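Local coordinates for putative methyl-accepting chemotaxis signal transduction protein (Campylobacter jejuni, PDB 6W3Y), which probably senses small extracellular ligands such as alanine, bound in its membrane-distal Cache module, and passes the signal on to the chemotaxis machinery, at residues Ile76-Val81 with Val159-Glu164; Glu225-Cys230 with Glu242-Ile247; Leu50-Leu55 with Tyr148-Ile153; Ser27-Phe32 with Glu164-Leu169. All coordinates share one frame; numbering follows the deposited sequence.

Interaction 1 of 4, residues Ile76-Val81 with Val159-Glu164. With ALA (alanine), chain C.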
loop_
_atom_site.group_PDB
_atom_site.type_symbol
_atom_site.label_atom_id
_atom_site.label_comp_id
_atom_site.label_asym_id
_atom_site.label_seq_id
_atom_site.Cartn_x
_atom_site.Cartn_y
_atom_site.Cartn_z
ATOM N N ILE A 76 8.499 -0.802 13.975
ATOM C CA ILE A 76 8.175 -1.209 12.588
ATOM C C ILE A 76 9.105 -0.538 11.545
ATOM O O ILE A 76 8.983 -0.802 10.349
ATOM C CB ILE A 76 6.664 -0.946 12.265
ATOM C CG1 ILE A 76 6.090 -1.924 11.203
ATOM C CG2 ILE A 76 6.422 0.513 11.900
ATOM C CD1 ILE A 76 4.562 -1.962 11.155
ATOM N N ASN A 77 10.041 0.316 11.997
ATOM C CA ASN A 77 10.869 1.090 11.083
ATOM C C ASN A 77 10.005 1.902 10.133
ATOM O O ASN A 77 10.282 2.003 8.948
ATOM C CB ASN A 77 11.911 0.217 10.357
ATOM C CG ASN A 77 12.930 1.040 9.632
ATOM O OD1 ASN A 77 13.299 2.112 10.082
ATOM N ND2 ASN A 77 13.384 0.529 8.502
ATOM N N ALA A 78 9.013 2.584 10.685
ATOM C CA ALA A 78 8.230 3.538 9.907
ATOM C C ALA A 78 9.064 4.782 9.608
ATOM O O ALA A 78 10.034 5.080 10.309
ATOM C CB ALA A 78 6.966 3.927 10.623
ATOM N N LEU A 79 8.664 5.559 8.603
ATOM C CA LEU A 79 9.379 6.790 8.275
ATOM C C LEU A 79 8.998 7.931 9.252
ATOM O O LEU A 79 9.855 8.646 9.768
ATOM C CB LEU A 79 9.113 7.196 6.840
ATOM C CG LEU A 79 10.013 8.287 6.303
ATOM C CD1 LEU A 79 11.454 7.725 6.172
ATOM C CD2 LEU A 79 9.502 8.770 4.946
ATOM N N ASN A 80 7.685 8.090 9.451
ATOM C CA ASN A 80 7.132 9.121 10.354
ATOM C C ASN A 80 5.948 8.500 11.095
ATOM O O ASN A 80 5.181 7.741 10.457
ATOM C CB ASN A 80 6.649 10.373 9.614
ATOM C CG ASN A 80 7.669 11.039 8.758
ATOM O OD1 ASN A 80 8.653 11.571 9.270
ATOM N ND2 ASN A 80 7.396 11.069 7.450
ATOM N N VAL A 81 5.734 8.934 12.320
ATOM C CA VAL A 81 4.532 8.586 13.064
ATOM C C VAL A 81 4.150 9.867 13.806
ATOM O O VAL A 81 5.006 10.506 14.423
ATOM C CB VAL A 81 4.783 7.415 14.054
ATOM C CG1 VAL A 81 3.532 7.134 14.873
ATOM C CG2 VAL A 81 5.165 6.137 13.304
ATOM N N VAL A 159 0.638 7.330 10.124
ATOM C CA VAL A 159 1.778 6.421 10.050
ATOM C C VAL A 159 2.237 6.380 8.590
ATOM O O VAL A 159 1.457 6.006 7.722
ATOM C CB VAL A 159 1.397 5.013 10.529
ATOM C CG1 VAL A 159 2.576 4.071 10.325
ATOM C CG2 VAL A 159 0.929 5.021 11.974
ATOM N N ASP A 160 3.494 6.782 8.333
ATOM C CA ASP A 160 4.004 6.797 6.967
ATOM C C ASP A 160 4.990 5.637 6.785
ATOM O O ASP A 160 5.995 5.519 7.485
ATOM C CB ASP A 160 4.822 8.081 6.675
ATOM C CG ASP A 160 4.000 9.351 6.665
ATOM O OD1 ASP A 160 2.748 9.272 6.649
ATOM O OD2 ASP A 160 4.654 10.432 6.651
ATOM N N ILE A 161 4.660 4.774 5.821
ATOM C CA ILE A 161 5.498 3.648 5.449
ATOM C C ILE A 161 6.027 3.919 4.020
ATOM O O ILE A 161 5.238 4.216 3.137
ATOM C CB ILE A 161 4.689 2.330 5.460
ATOM C CG1 ILE A 161 3.989 2.107 6.786
ATOM C CG2 ILE A 161 5.630 1.161 5.106
ATOM C CD1 ILE A 161 4.884 1.999 7.988
ATOM N N PRO A 162 7.347 3.781 3.789
ATOM C CA PRO A 162 7.832 3.998 2.421
ATOM C C PRO A 162 7.093 3.109 1.438
ATOM O O PRO A 162 7.012 1.887 1.623
ATOM C CB PRO A 162 9.320 3.636 2.510
ATOM C CG PRO A 162 9.666 3.952 3.951
ATOM C CD PRO A 162 8.458 3.488 4.717
ATOM N N SER A 163 6.656 3.691 0.333
ATOM C CA SER A 163 6.037 2.886 -0.706
ATOM C C SER A 163 7.004 1.868 -1.292
ATOM O O SER A 163 6.576 0.800 -1.743
ATOM C CB SER A 163 5.374 3.732 -1.759
ATOM O OG SER A 163 6.254 4.645 -2.255
ATOM N N GLU A 164 8.288 2.172 -1.284
ATOM C CA GLU A 164 9.305 1.211 -1.736
ATOM C C GLU A 164 9.242 -0.089 -0.967
ATOM O O GLU A 164 9.604 -1.151 -1.509
ATOM C CB GLU A 164 10.701 1.842 -1.655
ATOM C CG GLU A 164 11.857 0.943 -2.038
ATOM C CD GLU A 164 13.232 1.537 -1.867
ATOM O OE1 GLU A 164 13.332 2.764 -1.885
ATOM O OE2 GLU A 164 14.213 0.765 -1.769
HETATM N N ALA C . 3.544 12.648 5.407
HETATM C CA ALA C . 2.688 13.706 6.025
HETATM C C ALA C . 2.532 14.836 5.041
HETATM O O ALA C . 3.264 14.882 4.024
HETATM C CB ALA C . 3.334 14.214 7.282
HETATM O OXT ALA C . 1.600 15.652 5.283
#

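Interaction 2 of 4, residues Glu225-Cys230 with Glu242-Ile247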
loop_
_atom_site.group_PDB
_atom_site.type_symbol
_atom_site.label_atom_id
_atom_site.label_comp_id
_atom_site.label_asym_id
_atom_site.label_seq_id
_atom_site.Cartn_x
_atom_site.Cartn_y
_atom_site.Cartn_z
ATOM N N GLU A 225 1.823 -14.961 -29.173
ATOM C CA GLU A 225 0.766 -15.147 -28.188
ATOM C C GLU A 225 1.326 -15.203 -26.763
ATOM O O GLU A 225 2.341 -15.854 -26.506
ATOM C CB GLU A 225 -0.032 -16.432 -28.466
ATOM C CG GLU A 225 -1.285 -16.555 -27.607
ATOM C CD GLU A 225 -2.072 -17.842 -27.791
ATOM O OE1 GLU A 225 -1.582 -18.775 -28.468
ATOM O OE2 GLU A 225 -3.169 -17.948 -27.196
ATOM N N ARG A 226 0.645 -14.529 -25.849
ATOM C CA ARG A 226 0.935 -14.536 -24.428
ATOM C C ARG A 226 -0.341 -14.856 -23.666
ATOM O O ARG A 226 -1.449 -14.773 -24.221
ATOM C CB ARG A 226 1.509 -13.177 -24.005
ATOM C CG ARG A 226 2.908 -12.962 -24.584
ATOM C CD ARG A 226 3.561 -11.711 -24.014
ATOM N NE ARG A 226 3.814 -11.791 -22.573
ATOM C CZ ARG A 226 4.864 -12.410 -22.037
ATOM N NH1 ARG A 226 5.758 -13.019 -22.797
ATOM N NH2 ARG A 226 5.028 -12.413 -20.731
ATOM N N LEU A 227 -0.194 -15.278 -22.411
ATOM C CA LEU A 227 -1.325 -15.623 -21.575
ATOM C C LEU A 227 -1.174 -14.805 -20.277
ATOM O O LEU A 227 -0.070 -14.580 -19.811
ATOM C CB LEU A 227 -1.299 -17.118 -21.207
ATOM C CG LEU A 227 -1.258 -18.075 -22.381
ATOM C CD1 LEU A 227 -0.920 -19.504 -21.940
ATOM C CD2 LEU A 227 -2.570 -18.039 -23.154
ATOM N N GLY A 228 -2.279 -14.468 -19.636
ATOM C CA GLY A 228 -2.193 -13.783 -18.364
ATOM C C GLY A 228 -3.496 -13.712 -17.626
ATOM O O GLY A 228 -4.534 -14.153 -18.115
ATOM N N ALA A 229 -3.446 -13.041 -16.481
ATOM C CA ALA A 229 -4.639 -12.761 -15.685
ATOM C C ALA A 229 -4.324 -11.586 -14.789
ATOM O O ALA A 229 -3.171 -11.362 -14.435
ATOM C CB ALA A 229 -5.045 -13.972 -14.832
ATOM N N CYS A 230 -5.362 -10.807 -14.489
ATOM C CA CYS A 230 -5.244 -9.737 -13.490
ATOM C C CYS A 230 -6.385 -9.825 -12.489
ATOM O O CYS A 230 -7.437 -10.413 -12.774
ATOM C CB CYS A 230 -5.291 -8.375 -14.167
ATOM S SG CYS A 230 -4.070 -8.068 -15.469
ATOM N N GLU A 242 2.744 -14.504 -19.211
ATOM C CA GLU A 242 3.782 -15.429 -19.653
ATOM C C GLU A 242 3.646 -15.604 -21.154
ATOM O O GLU A 242 2.613 -15.352 -21.734
ATOM C CB GLU A 242 3.686 -16.796 -18.952
ATOM C CG GLU A 242 2.411 -17.539 -19.283
ATOM C CD GLU A 242 2.251 -18.899 -18.643
ATOM O OE1 GLU A 242 3.223 -19.405 -18.033
ATOM O OE2 GLU A 242 1.149 -19.497 -18.875
ATOM N N SER A 243 4.672 -16.194 -21.749
ATOM C CA SER A 243 4.562 -16.642 -23.130
ATOM C C SER A 243 3.581 -17.797 -23.236
ATOM O O SER A 243 3.562 -18.673 -22.354
ATOM C CB SER A 243 5.931 -17.103 -23.608
ATOM O OG SER A 243 5.817 -17.707 -24.891
ATOM N N ALA A 244 2.838 -17.856 -24.343
ATOM C CA ALA A 244 2.010 -19.024 -24.652
ATOM C C ALA A 244 2.772 -20.206 -25.256
ATOM O O ALA A 244 2.150 -21.212 -25.610
ATOM C CB ALA A 244 0.856 -18.635 -25.577
ATOM N N ASP A 245 4.093 -20.120 -25.331
ATOM C CA ASP A 245 4.876 -21.212 -25.892
ATOM C C ASP A 245 4.597 -22.529 -25.114
ATOM O O ASP A 245 4.617 -23.613 -25.698
ATOM C CB ASP A 245 6.380 -20.900 -25.855
ATOM C CG ASP A 245 6.820 -19.882 -26.901
ATOM O OD1 ASP A 245 5.992 -19.406 -27.721
ATOM O OD2 ASP A 245 8.024 -19.541 -26.876
ATOM N N ILE A 246 4.334 -22.433 -23.805
ATOM C CA ILE A 246 4.000 -23.624 -22.990
ATOM C C ILE A 246 2.845 -24.431 -23.606
ATOM O O ILE A 246 2.853 -25.662 -23.529
ATOM C CB ILE A 246 3.752 -23.261 -21.494
ATOM C CG1 ILE A 246 3.493 -24.513 -20.629
ATOM C CG2 ILE A 246 2.584 -22.279 -21.355
ATOM C CD1 ILE A 246 4.544 -25.604 -20.702
ATOM N N ILE A 247 1.831 -23.763 -24.147
ATOM C CA ILE A 247 0.725 -24.479 -24.755
ATOM C C ILE A 247 0.869 -24.719 -26.263
ATOM O O ILE A 247 0.333 -25.688 -26.769
ATOM C CB ILE A 247 -0.654 -23.854 -24.472
ATOM C CG1 ILE A 247 -0.832 -22.546 -25.244
ATOM C CG2 ILE A 247 -0.869 -23.627 -22.983
ATOM C CD1 ILE A 247 -2.227 -21.939 -25.136
HETATM O O HOH W 1 5.029 -15.795 -26.696
#

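Interaction 3 of 4, residues Leu50-Leu55 with Tyr148-Ile153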
loop_
_atom_site.group_PDB
_atom_site.type_symbol
_atom_site.label_atom_id
_atom_site.label_comp_id
_atom_site.label_asym_id
_atom_site.label_seq_id
_atom_site.Cartn_x
_atom_site.Cartn_y
_atom_site.Cartn_z
ATOM N N LEU A 50 -4.630 6.830 27.401
ATOM C CA LEU A 50 -4.049 7.814 28.331
ATOM C C LEU A 50 -5.216 8.583 29.013
ATOM O O LEU A 50 -6.249 8.817 28.393
ATOM C CB LEU A 50 -3.139 8.802 27.564
ATOM C CG LEU A 50 -1.810 8.226 27.070
ATOM C CD1 LEU A 50 -1.134 9.216 26.145
ATOM C CD2 LEU A 50 -0.871 7.927 28.213
ATOM N N PRO A 51 -5.010 9.087 30.250
ATOM C CA PRO A 51 -6.007 9.989 30.828
ATOM C C PRO A 51 -6.124 11.260 30.026
ATOM O O PRO A 51 -5.151 11.718 29.421
ATOM C CB PRO A 51 -5.479 10.296 32.223
ATOM C CG PRO A 51 -4.058 9.889 32.254
ATOM C CD PRO A 51 -3.793 8.988 31.062
ATOM N N TYR A 52 -7.289 11.903 30.111
ATOM C CA TYR A 52 -7.447 13.160 29.431
ATOM C C TYR A 52 -6.411 14.145 29.829
ATOM O O TYR A 52 -5.962 14.899 28.972
ATOM C CB TYR A 52 -8.838 13.775 29.613
ATOM C CG TYR A 52 -9.874 13.312 28.647
ATOM C CD1 TYR A 52 -9.986 13.842 27.369
ATOM C CD2 TYR A 52 -10.804 12.386 29.070
ATOM C CE1 TYR A 52 -11.052 13.459 26.538
ATOM C CE2 TYR A 52 -11.828 11.977 28.260
ATOM C CZ TYR A 52 -11.976 12.530 27.031
ATOM O OH TYR A 52 -13.106 12.147 26.321
ATOM N N GLN A 53 -6.003 14.180 31.099
ATOM C CA GLN A 53 -5.029 15.178 31.513
ATOM C C GLN A 53 -3.772 15.124 30.667
ATOM O O GLN A 53 -3.133 16.142 30.431
ATOM C CB GLN A 53 -4.703 15.070 33.000
ATOM C CG GLN A 53 -3.876 16.245 33.503
ATOM C CD GLN A 53 -4.619 17.594 33.385
ATOM O OE1 GLN A 53 -5.848 17.674 33.601
ATOM N NE2 GLN A 53 -3.921 18.610 32.887
ATOM N N SER A 54 -3.390 13.923 30.209
ATOM C CA SER A 54 -2.186 13.744 29.418
ATOM C C SER A 54 -2.313 14.150 27.965
ATOM O O SER A 54 -1.307 14.242 27.274
ATOM C CB SER A 54 -1.733 12.286 29.507
ATOM O OG SER A 54 -1.344 11.978 30.838
ATOM N N LEU A 55 -3.546 14.412 27.537
ATOM C CA LEU A 55 -3.891 14.671 26.163
ATOM C C LEU A 55 -4.337 16.091 25.855
ATOM O O LEU A 55 -4.398 16.471 24.690
ATOM C CB LEU A 55 -5.027 13.742 25.697
ATOM C CG LEU A 55 -4.725 12.241 25.779
ATOM C CD1 LEU A 55 -5.945 11.396 25.508
ATOM C CD2 LEU A 55 -3.617 11.850 24.802
ATOM N N TYR A 148 -10.490 8.969 19.086
ATOM C CA TYR A 148 -11.532 9.463 19.984
ATOM C C TYR A 148 -11.337 8.867 21.358
ATOM O O TYR A 148 -11.030 7.677 21.518
ATOM C CB TYR A 148 -12.934 9.126 19.477
ATOM C CG TYR A 148 -13.224 9.731 18.113
ATOM C CD1 TYR A 148 -12.851 9.103 16.950
ATOM C CD2 TYR A 148 -13.907 10.945 17.983
ATOM C CE1 TYR A 148 -13.121 9.630 15.727
ATOM C CE2 TYR A 148 -14.113 11.523 16.738
ATOM C CZ TYR A 148 -13.735 10.832 15.608
ATOM O OH TYR A 148 -13.926 11.416 14.379
ATOM N N LYS A 149 -11.588 9.664 22.383
ATOM C CA LYS A 149 -11.604 9.143 23.745
ATOM C C LYS A 149 -12.973 9.538 24.319
ATOM O O LYS A 149 -13.317 10.726 24.351
ATOM C CB LYS A 149 -10.503 9.752 24.592
ATOM C CG LYS A 149 -10.451 9.176 25.994
ATOM C CD LYS A 149 -9.305 9.792 26.825
ATOM C CE LYS A 149 -9.294 9.279 28.245
ATOM N NZ LYS A 149 -8.915 7.849 28.305
ATOM N N ASP A 150 -13.780 8.627 24.849
ATOM C CA ASP A 150 -15.131 9.040 25.287
ATOM C C ASP A 150 -15.895 9.805 24.178
ATOM O O ASP A 150 -16.684 10.698 24.496
ATOM C CB ASP A 150 -15.087 9.946 26.557
ATOM C CG ASP A 150 -14.635 9.211 27.812
ATOM O OD1 ASP A 150 -14.747 7.971 27.853
ATOM O OD2 ASP A 150 -14.220 9.890 28.792
ATOM N N GLY A 151 -15.728 9.472 22.895
ATOM C CA GLY A 151 -16.552 10.167 21.912
ATOM C C GLY A 151 -15.926 11.479 21.457
ATOM O O GLY A 151 -16.418 12.124 20.540
ATOM N N LYS A 152 -14.878 11.890 22.154
ATOM C CA LYS A 152 -14.232 13.163 21.959
ATOM C C LYS A 152 -12.982 13.031 21.078
ATOM O O LYS A 152 -12.044 12.342 21.465
ATOM C CB LYS A 152 -13.772 13.615 23.348
ATOM C CG LYS A 152 -13.516 15.079 23.407
ATOM C CD LYS A 152 -14.801 15.839 23.670
ATOM C CE LYS A 152 -14.484 17.321 23.623
ATOM N NZ LYS A 152 -15.721 18.153 23.565
ATOM N N ILE A 153 -12.900 13.799 19.991
ATOM C CA ILE A 153 -11.708 13.731 19.123
ATOM C C ILE A 153 -10.481 14.295 19.789
ATOM O O ILE A 153 -10.491 15.374 20.389
ATOM C CB ILE A 153 -11.968 14.401 17.751
ATOM C CG1 ILE A 153 -10.793 14.315 16.841
ATOM C CG2 ILE A 153 -12.282 15.894 17.880
ATOM C CD1 ILE A 153 -10.629 13.035 16.156
#

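Interaction 4 of 4, residues Ser27-Phe32 with Glu164-Leu169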
loop_
_atom_site.group_PDB
_atom_site.type_symbol
_atom_site.label_atom_id
_atom_site.label_comp_id
_atom_site.label_asym_id
_atom_site.label_seq_id
_atom_site.Cartn_x
_atom_site.Cartn_y
_atom_site.Cartn_z
ATOM N N SER A 27 -1.782 -11.745 -2.086
ATOM C CA SER A 27 -1.611 -11.950 -0.667
ATOM C C SER A 27 -0.549 -10.990 -0.121
ATOM O O SER A 27 -0.637 -10.535 1.019
ATOM C CB SER A 27 -1.163 -13.394 -0.412
ATOM O OG SER A 27 -2.240 -14.301 -0.640
ATOM N N THR A 28 0.505 -10.762 -0.912
ATOM C CA THR A 28 1.590 -9.901 -0.496
ATOM C C THR A 28 1.024 -8.502 -0.199
ATOM O O THR A 28 1.375 -7.867 0.803
ATOM C CB THR A 28 2.660 -9.864 -1.608
ATOM O OG1 THR A 28 3.204 -11.175 -1.790
ATOM C CG2 THR A 28 3.809 -8.940 -1.247
ATOM N N VAL A 29 0.218 -7.995 -1.108
ATOM C CA VAL A 29 -0.339 -6.656 -0.961
ATOM C C VAL A 29 -1.301 -6.634 0.237
ATOM O O VAL A 29 -1.259 -5.706 1.077
ATOM C CB VAL A 29 -1.061 -6.241 -2.252
ATOM C CG1 VAL A 29 -1.748 -4.901 -2.083
ATOM C CG2 VAL A 29 -0.114 -6.189 -3.474
ATOM N N GLU A 30 -2.145 -7.653 0.359
ATOM C CA GLU A 30 -3.075 -7.745 1.490
ATOM C C GLU A 30 -2.364 -7.755 2.814
ATOM O O GLU A 30 -2.775 -7.080 3.776
ATOM C CB GLU A 30 -3.928 -9.011 1.384
ATOM C CG GLU A 30 -4.885 -8.974 0.220
ATOM C CD GLU A 30 -5.600 -10.294 -0.037
ATOM O OE1 GLU A 30 -5.108 -11.352 0.479
ATOM O OE2 GLU A 30 -6.653 -10.265 -0.704
ATOM N N ASP A 31 -1.295 -8.550 2.945
ATOM C CA ASP A 31 -0.628 -8.726 4.223
ATOM C C ASP A 31 0.129 -7.474 4.627
ATOM O O ASP A 31 0.212 -7.128 5.802
ATOM C CB ASP A 31 0.303 -9.943 4.214
ATOM C CG ASP A 31 -0.429 -11.288 4.050
ATOM O OD1 ASP A 31 -1.655 -11.319 4.179
ATOM O OD2 ASP A 31 0.293 -12.268 3.824
ATOM N N PHE A 32 0.701 -6.798 3.647
ATOM C CA PHE A 32 1.343 -5.503 3.905
ATOM C C PHE A 32 0.330 -4.516 4.507
ATOM O O PHE A 32 0.586 -3.858 5.531
ATOM C CB PHE A 32 1.921 -4.941 2.602
ATOM C CG PHE A 32 2.530 -3.562 2.710
ATOM C CD1 PHE A 32 3.846 -3.421 3.116
ATOM C CD2 PHE A 32 1.818 -2.442 2.333
ATOM C CE1 PHE A 32 4.426 -2.151 3.172
ATOM C CE2 PHE A 32 2.408 -1.190 2.365
ATOM C CZ PHE A 32 3.703 -1.059 2.793
ATOM N N GLU A 164 8.288 2.172 -1.284
ATOM C CA GLU A 164 9.305 1.211 -1.736
ATOM C C GLU A 164 9.242 -0.089 -0.967
ATOM O O GLU A 164 9.604 -1.151 -1.509
ATOM C CB GLU A 164 10.701 1.842 -1.655
ATOM C CG GLU A 164 11.857 0.943 -2.038
ATOM C CD GLU A 164 13.232 1.537 -1.867
ATOM O OE1 GLU A 164 13.332 2.764 -1.885
ATOM O OE2 GLU A 164 14.213 0.765 -1.769
ATOM N N ASP A 165 8.761 -0.067 0.272
ATOM C CA ASP A 165 8.696 -1.322 1.040
ATOM C C ASP A 165 7.717 -2.303 0.350
ATOM O O ASP A 165 7.997 -3.525 0.277
ATOM C CB ASP A 165 8.266 -1.089 2.477
ATOM C CG ASP A 165 9.307 -0.394 3.322
ATOM O OD1 ASP A 165 10.438 -0.210 2.838
ATOM O OD2 ASP A 165 8.989 -0.078 4.513
ATOM N N LEU A 166 6.561 -1.800 -0.076
ATOM C CA LEU A 166 5.596 -2.646 -0.815
ATOM C C LEU A 166 6.169 -3.029 -2.180
ATOM O O LEU A 166 6.016 -4.175 -2.629
ATOM C CB LEU A 166 4.236 -1.957 -0.928
ATOM C CG LEU A 166 3.189 -2.697 -1.727
ATOM C CD1 LEU A 166 2.938 -4.076 -1.118
ATOM C CD2 LEU A 166 1.900 -1.864 -1.763
ATOM N N GLN A 167 6.790 -2.066 -2.870
ATOM C CA GLN A 167 7.366 -2.383 -4.190
ATOM C C GLN A 167 8.357 -3.536 -4.073
ATOM O O GLN A 167 8.355 -4.458 -4.916
ATOM C CB GLN A 167 8.034 -1.156 -4.788
ATOM C CG GLN A 167 7.073 -0.007 -5.077
ATOM C CD GLN A 167 7.749 1.251 -5.525
ATOM O OE1 GLN A 167 8.804 1.556 -5.040
ATOM N NE2 GLN A 167 7.089 2.024 -6.381
ATOM N N ASN A 168 9.199 -3.498 -3.051
ATOM C CA ASN A 168 10.223 -4.513 -2.882
ATOM C C ASN A 168 9.596 -5.863 -2.538
ATOM O O ASN A 168 10.065 -6.913 -3.029
ATOM C CB ASN A 168 11.212 -4.126 -1.810
ATOM C CG ASN A 168 12.144 -3.000 -2.226
ATOM O OD1 ASN A 168 12.286 -2.684 -3.396
ATOM N ND2 ASN A 168 12.750 -2.365 -1.235
ATOM N N LEU A 169 8.555 -5.890 -1.712
ATOM C CA LEU A 169 7.885 -7.134 -1.397
ATOM C C LEU A 169 7.295 -7.768 -2.658
ATOM O O LEU A 169 7.412 -8.990 -2.867
ATOM C CB LEU A 169 6.782 -6.887 -0.351
ATOM C CG LEU A 169 7.237 -6.783 1.096
ATOM C CD1 LEU A 169 6.190 -6.080 1.943
ATOM C CD2 LEU A 169 7.600 -8.140 1.654
#

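Interaction 1 of 4, residues Ile76-Val81 with Val159-Glu164
Asn80 and Asp160 meet where two antiparallel strands of a Cache-type sensor module run side by side, and the ligand alanine completes the cluster. ND2 of Asn80 donates to OD2 of Asp160 over 2.9 Å, reaching the oxygen on its anti side while staying near the amide plane, although amide and carboxylate stand 83° apart. The same OD2 accepts the alanine N at 2.8 Å. Two bonds therefore grip one oxygen, while OD1 is held by Thr142 and Tyr82, so the carboxylate is fixed in rotation. Beneath it the backbones are joined tightly: Asp160 N donates almost straight to Asn80 O (176°), and Leu79 N to Asp160 O at 2.9 Å. The opposite face of the strands is apolar and looser. Ala78 CB lies 3.9 Å from Ile161 CD1, and Val81 CG1 reaches Val159 CG2 only at 4.4 Å. The pairing has its loose end where Leu79 CB brushes CD of the partly exposed Pro162 at 4.3 Å. Asn77, with positive phi, ends the preceding helix as the C-prime residue of a Schellman motif. A buried carboxylate so fully bonded would probably remain ionised, and its negative charge would suit the ammonium group of a bound amino acid.

Interaction 2 of 4, residues Glu225-Cys230 with Glu242-Ile247
The side chain of Arg226 lies across the backbone of Glu242 and Ser243, where two strands of a beta hairpin pair near their open end. Its CB is already 3.3 Å from Glu242 O, and CG stays close to the same oxygen. Beyond them the chain bends at chi3 (64°), which lays the guanidinium over the neighbouring strand: NE passes above the Glu242 carbonyl, CZ stands 3.5 Å from Glu242 C, NH1 approaches Ser243 N and NH2 comes within 3.4 Å of Glu242 CA. None of these is a hydrogen bond; NE and NH2 are instead hydrogen-bonded to the hydroxyls of Tyr219 and Thr241. Leu227 and Glu242 form the antiparallel hydrogen-bonded pair beneath, with Leu227 N donating to Glu242 O at 2.9 Å and Glu242 N returning the bond to Leu227 O. Two residues further, Ala244 N donates to Glu225 O at 3.0 Å from above the carbonyl plane, and a water links that oxygen to Ser243 OG; the same OG accepts from Asp245 N in an ST turn. Ala244 CB packs 3.6 Å from Glu225 CG and 3.9 Å from Leu227 CG. The guanidinium thus covers the strand by packing alone, while backbone bonds carry the hairpin pairing up to Ala244, at the N-cap position.

Interaction 3 of 4, residues Leu50-Leu55 with Tyr148-Ile153
Tyr52 and Lys149 lie alongside each other, pointing in opposite directions, and each reaches the backbone near the other's root. Three kinds of interaction make up the contact. The first is CH-pi: Lys149 CD stands over the centre of the Tyr52 ring, 3.7 Å from the centroid and 11° off the normal, and Lys149 CE sits above the ring's CD2 side at 3.6 Å. The second is hydrogen bonding. Lys149 NZ donates to Leu50 O at 2.8 Å from above the carbonyl plane, and also to Ala48 O, so two carbonyls, one from the last residue of helix 4-48 and one from the loop after it, share the ammonium. CG of Lys149 is anti to its backbone N (chi1 -177°) and the chain is extended until a bend at chi4 (69°), which turns NZ onto those oxygens. At the opposite end Lys149 O accepts twice: from Lys152 N at 2.9 Å, within the type I' turn centred on Asp150 and Gly151, and from Tyr52 OH, at a modelled length so short that its exact value is doubtful. The third is van der Waals packing. Lys152 borders the ring's edge, its CB 3.4 Å from Tyr52 OH, while Leu55 CD1 touches Lys149 CD at 3.9 Å. A tight two-residue beta hairpin, joining strands 139-149 and 152-162 of the Cache sheet, is thus bound to the loop between helices 4-48 and 58-76.

Interaction 4 of 4, residues Ser27-Phe32 with Glu164-Leu169
Phe32 of the long N-terminal helix lays its ring against Leu166 of the short helix 163-172. The helices run roughly antiparallel, their segment axes 149° apart and 10.1 Å from each other at closest approach. The aromatic component is a CH-pi contact: Leu166 CB stands above the ring centre, 3.9 Å from the centroid and 12° off the normal. With CG anti to the Phe32 backbone N (chi1 176°), the ring extends across the gap to meet it. Aliphatic contacts surround this point. Leu166 CD1 folds back beside the root of the ring, 3.9 Å from Phe32 CG, and touches Val29 CG2 at 4.4 Å. Leu169 CD1 approaches Phe32 CD1 obliquely at 3.7 Å, while its CB meets the methyl CG2 of Thr28 at the same distance. Asp165 brings its CB to 4.0 Å from Phe32 CE1. Thr28 OG1 is turned back to Val24 O within its own helix. The contact packs the helix that follows strand 152-162 of the first, Cache sheet onto the N-terminal helix, near the second sheet, whose Tyr236 touches Val29 and Leu166. No hydrogen bond crosses between the two segments, so their fit rests on ring face and leucine branches meeting, not on directional bonds.

In the fold
The four contacts follow the length of an elongated sensor, with interactions 2 and 3 on opposite sides of the chain's centre, their own centres about 56 Å apart. Interaction 1 touches the ligand directly; Lys113, Trp115, Tyr131, Asp133 and Thr134 also bond to the alanine. Interaction 4 follows it closely, centres about 13 Å apart: they share Glu164, and Ile161 CG2 packs on Phe32 CZ at 3.7 Å, so the ligand-contacting strand leads straight into the helix lying against helix 4-48. Interaction 3 uses the same strand 152-162 at its far end, about 12 Å from interaction 1 by nearest atoms. Interaction 2 belongs to the other sheet, its centre about 25 Å from that of interaction 4.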